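Local structure of putative permease protein, ABC transporter (Porphyromonas gingivalis, 3IS6) at residues T60-T65 and K79-E84; Q38-V43 and L171-G176; D89-E94 and I181-L186. The protein probably takes part in transport across the membrane as an ABC-type permease, of which this piece contains the MacB-like periplasmic core domain. One frame throughout, in Å; residues are numbered along the deposited sequence.

Contact 1 of 3, residues T60-T65 and K79-E84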
# COMPACT_ATOMS: atom_id res chain seq x y z
N THR A 60 0.54 5.95 -13.38
CA THR A 60 -0.41 6.37 -12.38
C THR A 60 -1.23 5.20 -11.86
O THR A 60 -1.34 4.20 -12.50
CB THR A 60 -1.37 7.44 -12.92
OG1 THR A 60 -2.21 6.89 -13.90
CG2 THR A 60 -0.63 8.57 -13.52
N THR A 61 -1.77 5.33 -10.67
CA THR A 61 -2.82 4.46 -10.19
C THR A 61 -3.91 5.24 -9.44
O THR A 61 -3.61 6.02 -8.61
CB THR A 61 -2.28 3.26 -9.40
OG1 THR A 61 -3.35 2.38 -9.07
CG2 THR A 61 -1.63 3.68 -8.15
N LEU A 62 -5.15 4.99 -9.77
CA LEU A 62 -6.25 5.70 -9.16
C LEU A 62 -6.61 5.10 -7.85
O LEU A 62 -6.84 3.95 -7.78
CB LEU A 62 -7.46 5.62 -10.05
CG LEU A 62 -8.73 6.25 -9.53
CD1 LEU A 62 -8.66 7.71 -9.57
CD2 LEU A 62 -9.90 5.79 -10.27
N TYR A 63 -6.57 5.88 -6.79
CA TYR A 63 -7.15 5.46 -5.56
C TYR A 63 -8.66 5.46 -5.55
O TYR A 63 -9.26 4.53 -5.13
CB TYR A 63 -6.62 6.20 -4.37
CG TYR A 63 -7.22 5.69 -3.10
CD1 TYR A 63 -6.75 4.55 -2.51
CD2 TYR A 63 -8.29 6.33 -2.51
CE1 TYR A 63 -7.31 4.09 -1.39
CE2 TYR A 63 -8.85 5.87 -1.40
CZ TYR A 63 -8.35 4.75 -0.83
OH TYR A 63 -8.92 4.28 0.31
N GLY A 64 -9.25 6.53 -6.03
CA GLY A 64 -10.67 6.66 -6.02
C GLY A 64 -11.12 7.77 -5.12
O GLY A 64 -10.37 8.61 -4.75
N THR A 65 -12.38 7.75 -4.77
CA THR A 65 -12.98 8.82 -4.04
C THR A 65 -13.10 8.49 -2.57
O THR A 65 -13.58 7.48 -2.21
CB THR A 65 -14.34 9.15 -4.61
OG1 THR A 65 -14.18 9.59 -5.96
CG2 THR A 65 -14.96 10.22 -3.86
N LYS A 79 -11.28 12.98 -5.10
CA LYS A 79 -10.83 11.90 -5.95
C LYS A 79 -9.33 11.94 -6.08
O LYS A 79 -8.78 12.88 -6.58
CB LYS A 79 -11.45 12.01 -7.33
CG LYS A 79 -11.22 10.81 -8.16
CD LYS A 79 -11.44 11.08 -9.59
CE LYS A 79 -12.00 9.93 -10.29
NZ LYS A 79 -13.30 10.28 -10.81
N THR A 80 -8.70 10.89 -5.64
CA THR A 80 -7.28 10.85 -5.46
C THR A 80 -6.55 9.94 -6.44
O THR A 80 -6.87 8.80 -6.59
CB THR A 80 -6.96 10.41 -4.03
OG1 THR A 80 -7.48 11.34 -3.11
CG2 THR A 80 -5.53 10.31 -3.84
N LEU A 81 -5.55 10.48 -7.07
CA LEU A 81 -4.75 9.79 -8.02
C LEU A 81 -3.28 9.81 -7.60
O LEU A 81 -2.76 10.81 -7.21
CB LEU A 81 -4.91 10.41 -9.38
CG LEU A 81 -4.17 9.85 -10.58
CD1 LEU A 81 -4.71 8.54 -10.98
CD2 LEU A 81 -4.26 10.77 -11.71
N LEU A 82 -2.62 8.68 -7.71
CA LEU A 82 -1.24 8.57 -7.37
C LEU A 82 -0.37 8.69 -8.62
O LEU A 82 -0.59 8.00 -9.56
CB LEU A 82 -0.99 7.25 -6.68
CG LEU A 82 -1.23 7.16 -5.17
CD1 LEU A 82 -2.53 7.62 -4.82
CD2 LEU A 82 -1.03 5.79 -4.69
N ALA A 83 0.58 9.60 -8.60
CA ALA A 83 1.36 9.96 -9.76
C ALA A 83 2.83 10.29 -9.48
O ALA A 83 3.22 10.49 -8.38
CB ALA A 83 0.74 11.05 -10.47
N GLU A 84 3.61 10.30 -10.54
CA GLU A 84 5.01 10.64 -10.50
C GLU A 84 5.19 12.11 -10.84
O GLU A 84 4.33 12.71 -11.40
CB GLU A 84 5.81 9.77 -11.45
CG GLU A 84 5.66 8.29 -11.27
CD GLU A 84 6.52 7.46 -12.19
OE1 GLU A 84 6.60 7.76 -13.37
OE2 GLU A 84 7.12 6.52 -11.72

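Contact 2 of 3, residues Q38-V43 and L171-G176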
# COMPACT_ATOMS: atom_id res chain seq x y z
N GLN A 38 -4.55 -1.69 -18.29
CA GLN A 38 -3.72 -1.37 -17.15
C GLN A 38 -2.64 -2.43 -16.98
O GLN A 38 -2.76 -3.50 -17.50
CB GLN A 38 -4.57 -1.20 -15.90
CG GLN A 38 -5.55 -0.08 -16.01
CD GLN A 38 -6.29 0.29 -14.73
OE1 GLN A 38 -7.06 1.20 -14.72
NE2 GLN A 38 -6.05 -0.42 -13.68
N VAL A 39 -1.57 -2.08 -16.29
CA VAL A 39 -0.40 -2.90 -16.14
C VAL A 39 0.08 -2.95 -14.69
O VAL A 39 -0.36 -2.22 -13.84
CB VAL A 39 0.73 -2.43 -16.99
CG1 VAL A 39 0.38 -2.44 -18.44
CG2 VAL A 39 1.15 -1.08 -16.59
N SER A 40 1.02 -3.85 -14.46
CA SER A 40 1.74 -4.01 -13.22
C SER A 40 2.68 -2.84 -13.03
O SER A 40 3.03 -2.19 -13.96
CB SER A 40 2.52 -5.32 -13.22
OG SER A 40 1.71 -6.44 -13.41
N GLY A 41 3.10 -2.59 -11.81
CA GLY A 41 3.85 -1.41 -11.47
C GLY A 41 5.16 -1.22 -12.18
O GLY A 41 5.54 -0.16 -12.49
N GLY A 42 5.84 -2.32 -12.40
CA GLY A 42 7.17 -2.36 -12.94
C GLY A 42 7.35 -1.91 -14.35
O GLY A 42 8.41 -1.55 -14.72
N VAL A 43 6.30 -1.99 -15.14
CA VAL A 43 6.40 -1.79 -16.56
C VAL A 43 6.80 -0.42 -17.04
O VAL A 43 7.69 -0.32 -17.82
CB VAL A 43 5.07 -2.11 -17.21
CG1 VAL A 43 5.15 -1.93 -18.64
CG2 VAL A 43 4.67 -3.46 -16.88
N LEU A 171 5.35 -1.48 -6.88
CA LEU A 171 6.02 -0.65 -7.83
C LEU A 171 6.95 -1.45 -8.72
O LEU A 171 7.21 -1.07 -9.82
CB LEU A 171 6.75 0.50 -7.16
CG LEU A 171 5.88 1.54 -6.46
CD1 LEU A 171 6.67 2.56 -5.79
CD2 LEU A 171 4.96 2.18 -7.38
N ASN A 172 7.48 -2.54 -8.21
CA ASN A 172 8.43 -3.34 -8.92
C ASN A 172 7.86 -4.60 -9.51
O ASN A 172 8.56 -5.36 -10.09
CB ASN A 172 9.58 -3.70 -8.00
CG ASN A 172 10.44 -2.52 -7.67
OD1 ASN A 172 10.88 -2.37 -6.54
ND2 ASN A 172 10.68 -1.68 -8.63
N ASN A 173 6.59 -4.82 -9.32
CA ASN A 173 5.92 -6.01 -9.75
C ASN A 173 5.70 -6.13 -11.26
O ASN A 173 5.51 -5.16 -11.93
CB ASN A 173 4.63 -6.13 -9.00
CG ASN A 173 3.87 -7.35 -9.33
OD1 ASN A 173 4.39 -8.43 -9.27
ND2 ASN A 173 2.64 -7.19 -9.66
N TRP A 174 5.79 -7.35 -11.77
CA TRP A 174 5.48 -7.67 -13.14
C TRP A 174 4.36 -8.71 -13.28
O TRP A 174 3.93 -8.98 -14.35
CB TRP A 174 6.73 -8.11 -13.89
CG TRP A 174 7.69 -7.02 -14.16
CD1 TRP A 174 8.52 -6.46 -13.28
CD2 TRP A 174 7.91 -6.35 -15.39
NE1 TRP A 174 9.25 -5.50 -13.87
CE2 TRP A 174 8.89 -5.41 -15.17
CE3 TRP A 174 7.37 -6.47 -16.66
CZ2 TRP A 174 9.34 -4.58 -16.16
CZ3 TRP A 174 7.82 -5.66 -17.63
CH2 TRP A 174 8.80 -4.73 -17.39
N ILE A 175 3.91 -9.27 -12.19
CA ILE A 175 2.90 -10.28 -12.26
C ILE A 175 1.62 -9.89 -11.53
O ILE A 175 1.57 -9.85 -10.34
CB ILE A 175 3.46 -11.59 -11.70
CG1 ILE A 175 4.48 -12.16 -12.67
CG2 ILE A 175 2.41 -12.58 -11.51
CD1 ILE A 175 5.34 -13.22 -12.10
N GLY A 176 0.59 -9.62 -12.29
CA GLY A 176 -0.68 -9.31 -11.71
C GLY A 176 -0.77 -7.94 -11.09
O GLY A 176 0.06 -7.11 -11.33
O HOH W 1 1.65 -4.35 -9.74

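Contact 3 of 3, residues D89-E94 and I181-L186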
# COMPACT_ATOMS: atom_id res chain seq x y z
N ASP A 89 4.88 16.90 -16.36
CA ASP A 89 5.43 17.06 -17.68
C ASP A 89 4.64 16.40 -18.82
O ASP A 89 4.31 17.01 -19.78
CB ASP A 89 6.87 16.60 -17.67
CG ASP A 89 7.76 17.52 -16.81
OD1 ASP A 89 7.48 18.71 -16.72
OD2 ASP A 89 8.73 17.04 -16.23
N MSE A 90 4.27 15.16 -18.62
CA MSE A 90 3.53 14.40 -19.59
C MSE A 90 2.20 15.06 -19.92
O MSE A 90 1.77 15.00 -21.01
CB MSE A 90 3.29 13.01 -19.05
CG MSE A 90 2.51 12.10 -19.93
SE MSE A 90 3.46 11.44 -21.49
CE MSE A 90 4.55 10.14 -20.76
N PHE A 91 1.55 15.67 -18.95
CA PHE A 91 0.26 16.26 -19.18
C PHE A 91 0.19 17.79 -19.16
O PHE A 91 -0.86 18.36 -19.15
CB PHE A 91 -0.75 15.59 -18.28
CG PHE A 91 -0.85 14.11 -18.51
CD1 PHE A 91 -1.27 13.61 -19.71
CD2 PHE A 91 -0.47 13.24 -17.56
CE1 PHE A 91 -1.32 12.29 -19.93
CE2 PHE A 91 -0.53 11.91 -17.80
CZ PHE A 91 -0.95 11.44 -18.98
N GLY A 92 1.35 18.42 -19.15
CA GLY A 92 1.40 19.85 -19.15
C GLY A 92 0.62 20.49 -18.02
O GLY A 92 -0.12 21.39 -18.25
N VAL A 93 0.78 19.99 -16.82
CA VAL A 93 0.10 20.52 -15.66
C VAL A 93 0.92 21.64 -15.06
O VAL A 93 2.05 21.47 -14.75
CB VAL A 93 -0.12 19.42 -14.59
CG1 VAL A 93 -0.82 19.96 -13.41
CG2 VAL A 93 -0.81 18.24 -15.14
N GLU A 94 0.30 22.79 -14.87
CA GLU A 94 0.94 23.95 -14.31
C GLU A 94 0.42 24.19 -12.91
O GLU A 94 -0.74 24.02 -12.66
CB GLU A 94 0.63 25.19 -15.13
CG GLU A 94 1.04 25.13 -16.56
CD GLU A 94 2.54 25.25 -16.76
OE1 GLU A 94 3.23 25.83 -15.91
OE2 GLU A 94 3.04 24.76 -17.78
N ILE A 181 -1.74 2.63 -14.90
CA ILE A 181 -1.82 3.00 -16.27
C ILE A 181 -0.46 3.54 -16.65
O ILE A 181 0.09 4.35 -15.98
CB ILE A 181 -2.83 4.08 -16.52
CG1 ILE A 181 -4.21 3.68 -16.06
CG2 ILE A 181 -2.86 4.40 -17.95
CD1 ILE A 181 -5.16 4.73 -16.15
N ALA A 182 0.08 3.04 -17.73
CA ALA A 182 1.38 3.45 -18.15
C ALA A 182 1.28 4.25 -19.42
O ALA A 182 0.82 3.77 -20.40
CB ALA A 182 2.22 2.28 -18.37
N TYR A 183 1.74 5.48 -19.36
CA TYR A 183 1.71 6.38 -20.46
C TYR A 183 3.11 6.52 -21.02
O TYR A 183 4.04 6.68 -20.30
CB TYR A 183 1.22 7.73 -20.03
CG TYR A 183 -0.16 7.79 -19.42
CD1 TYR A 183 -1.28 7.88 -20.21
CD2 TYR A 183 -0.35 7.75 -18.06
CE1 TYR A 183 -2.50 7.95 -19.66
CE2 TYR A 183 -1.58 7.81 -17.52
CZ TYR A 183 -2.66 7.91 -18.32
OH TYR A 183 -3.88 7.98 -17.77
N VAL A 184 3.21 6.44 -22.32
CA VAL A 184 4.46 6.50 -23.01
C VAL A 184 4.44 7.53 -24.12
O VAL A 184 3.61 7.47 -24.98
CB VAL A 184 4.73 5.17 -23.65
CG1 VAL A 184 6.01 5.14 -24.31
CG2 VAL A 184 4.65 4.10 -22.68
N ARG A 185 5.37 8.46 -24.13
CA ARG A 185 5.50 9.37 -25.23
C ARG A 185 6.67 9.00 -26.12
O ARG A 185 7.78 8.98 -25.69
CB ARG A 185 5.68 10.79 -24.74
CG ARG A 185 5.69 11.82 -25.81
CD ARG A 185 6.55 12.96 -25.46
NE ARG A 185 5.99 13.75 -24.41
CZ ARG A 185 6.69 14.48 -23.58
NH1 ARG A 185 8.00 14.55 -23.71
NH2 ARG A 185 6.09 15.15 -22.64
N LEU A 186 6.37 8.69 -27.36
CA LEU A 186 7.36 8.37 -28.36
C LEU A 186 8.00 9.57 -29.05
O LEU A 186 7.39 10.58 -29.20
CB LEU A 186 6.74 7.46 -29.41
CG LEU A 186 5.98 6.27 -28.90
CD1 LEU A 186 5.22 5.63 -29.94
CD2 LEU A 186 6.88 5.34 -28.26
O HOH W 2 3.42 14.68 -23.38

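Contact 1 of 3, residues T60-T65 and K79-E84
Strands T60-T65 and K79-A83 run antiparallel, their axes 4.6 Å apart at closest and their directions 172° apart, and the register slips by one residue between L62 and G64. T61 and L82 form a hydrogen-bonded pair, with T61 N to L82 O at 3.1 Å and L82 N to T61 O at 3.0 Å. Beyond them lies a classic beta bulge, in which Y63 and G64 both face T80. T80 O receives Y63 N at 2.9 Å, in the carbonyl plane, and G64 N more weakly; T80 N returns a nearly straight bond to G64 O. G64 suits the second bulge position because its phi of 114° would press a CB against the preceding carbonyl oxygen. On one face, L81 has CG anti to the backbone N (chi1 -180°), which carries CD1 across the strand gap to 3.7 Å from L62 CA. L62, also anti, lays CD1 beside T80 O, and L62 CD1 is 4.1 Å from K79 CE, so the lysine's methylene chain serves as apolar surface while NZ bonds Q156. On the other face T61 and L82 point side by side, T61 CG2 3.9 Å from L82 CB; the beta-branched threonine fits the extended backbone, and its OG1 bonds R179. The Y63 ring turns away from K79-E84, CB staying close to T80 O, and its OH bonds L236 N of the second subunit. Strand 159-162 pairs in parallel with 74-83, strand 181-186 joins 54-70, and F87 of helix 86-90 packs on T60 and L81.

Contact 2 of 3, residues Q38-V43 and L171-G176
Ahead of helix 43-50, the loop from Q38 first meets L171-G176 at S40. Its OG, anti to the carbonyl carbon (chi1 -58°), reaches G176 O at 2.7 Å, in the carbonyl plane and on a lone pair, while CB rests 3.3 Å from N173 O. A small hydroxyl suits this buried spot, satisfying a backbone carbonyl at short range. G41 follows, so close to L171 that a CB would clash with L171 CA; its N donates to a water that also accepts from N173 ND2. At G42 any side chain would collide with N173 O and W174 NE1, and glycine lets the backbone come in: G42 N donates to N173 O at 2.9 Å, in the carbonyl plane. G42 CA and V43 CA lie over the same face of the W174 indole, each 4.2 Å from a ring centroid, G42 above the five-membered and V43 above the six-membered ring. V43 CG2 comes over that face too, nearest W174 CZ3 at 3.9 Å. H206 also stacks with the indole, and R59 NH1 takes up G41 O. The facing loop is stiffened by N173, whose ND2 gives to I175 O. Its OD1 accepts I175 N at 3.1 Å, so a type I beta turn, S40-V43, leading into helix 43-50 packs against an Asx turn before strand 181-186 of the MacB-like periplasmic core domain.

Contact 3 of 3, residues D89-E94 and I181-L186
A Schellman motif closes helix 86-90, and this helix end packs against strand 181-186 of the mixed sheet in the MacB-like periplasmic core domain. G92 is its C-prime residue, with the positive phi of 54° that glycine accepts readily, and G92 N makes a weak bond to D89 O. The contact itself is made by one side of this turn and by Y183 and R185, which both point toward it, whereas V184 between them points away.

F91 and Y183 form a T-shaped pair. The edge of the phenylalanine ring stands over the centre of the tyrosine face, with planes at 86° and centroids 5.0 Å apart. F91 CZ makes the touch, 3.8 Å from Y183 CG, so a flat ring with a bare apolar tip fits here. I181 CG2 lies over the opposite face of the tyrosine, and F8 and F87 add further edge-to-face partners to F91.

M90 is a selenomethionine. Its first torsion, anti to the backbone N (chi1 179°), puts CG over the centre of the F91 ring, and the bends at chi2 and chi3, a flexibility of this side chain, then turn SE and CE onto the strand. M90 CE comes to 3.5 Å from Y183 O, while M90 SE lies 4.0 Å from R185 CB, the M90 and R185 side chains running antiparallel past one another.

R185 suits its place by joining an aliphatic base to a charged tip: NH1 forms a salt bridge with E55 on strand 54-70. On the helix side a water bridges the two segments, accepting from R185 NH2 at 2.8 Å and donating to M90 O at 2.9 Å.

Overall arrangement
All three contacts lie within the MacB-like periplasmic core domain, with centres 15 to 18 Å apart. Along the chain, contact 1 closes before contact 3 opens and is nested inside the long loop closed by contact 2, whereas contacts 2 and 3 cross. Contacts 1 and 3 share the mixed sheet: strands 54-70 and 181-186 are neighbours, and T60 O probably accepts from I181 N at 2.9 Å. Contact 2 packs on that same strand 181-186 through V39 against A182 and Q38 against I181, but does not touch contact 1. Strand 181-186 thus links the hairpin, the helix end and the paired loops, tying distant parts of the sequence into one domain.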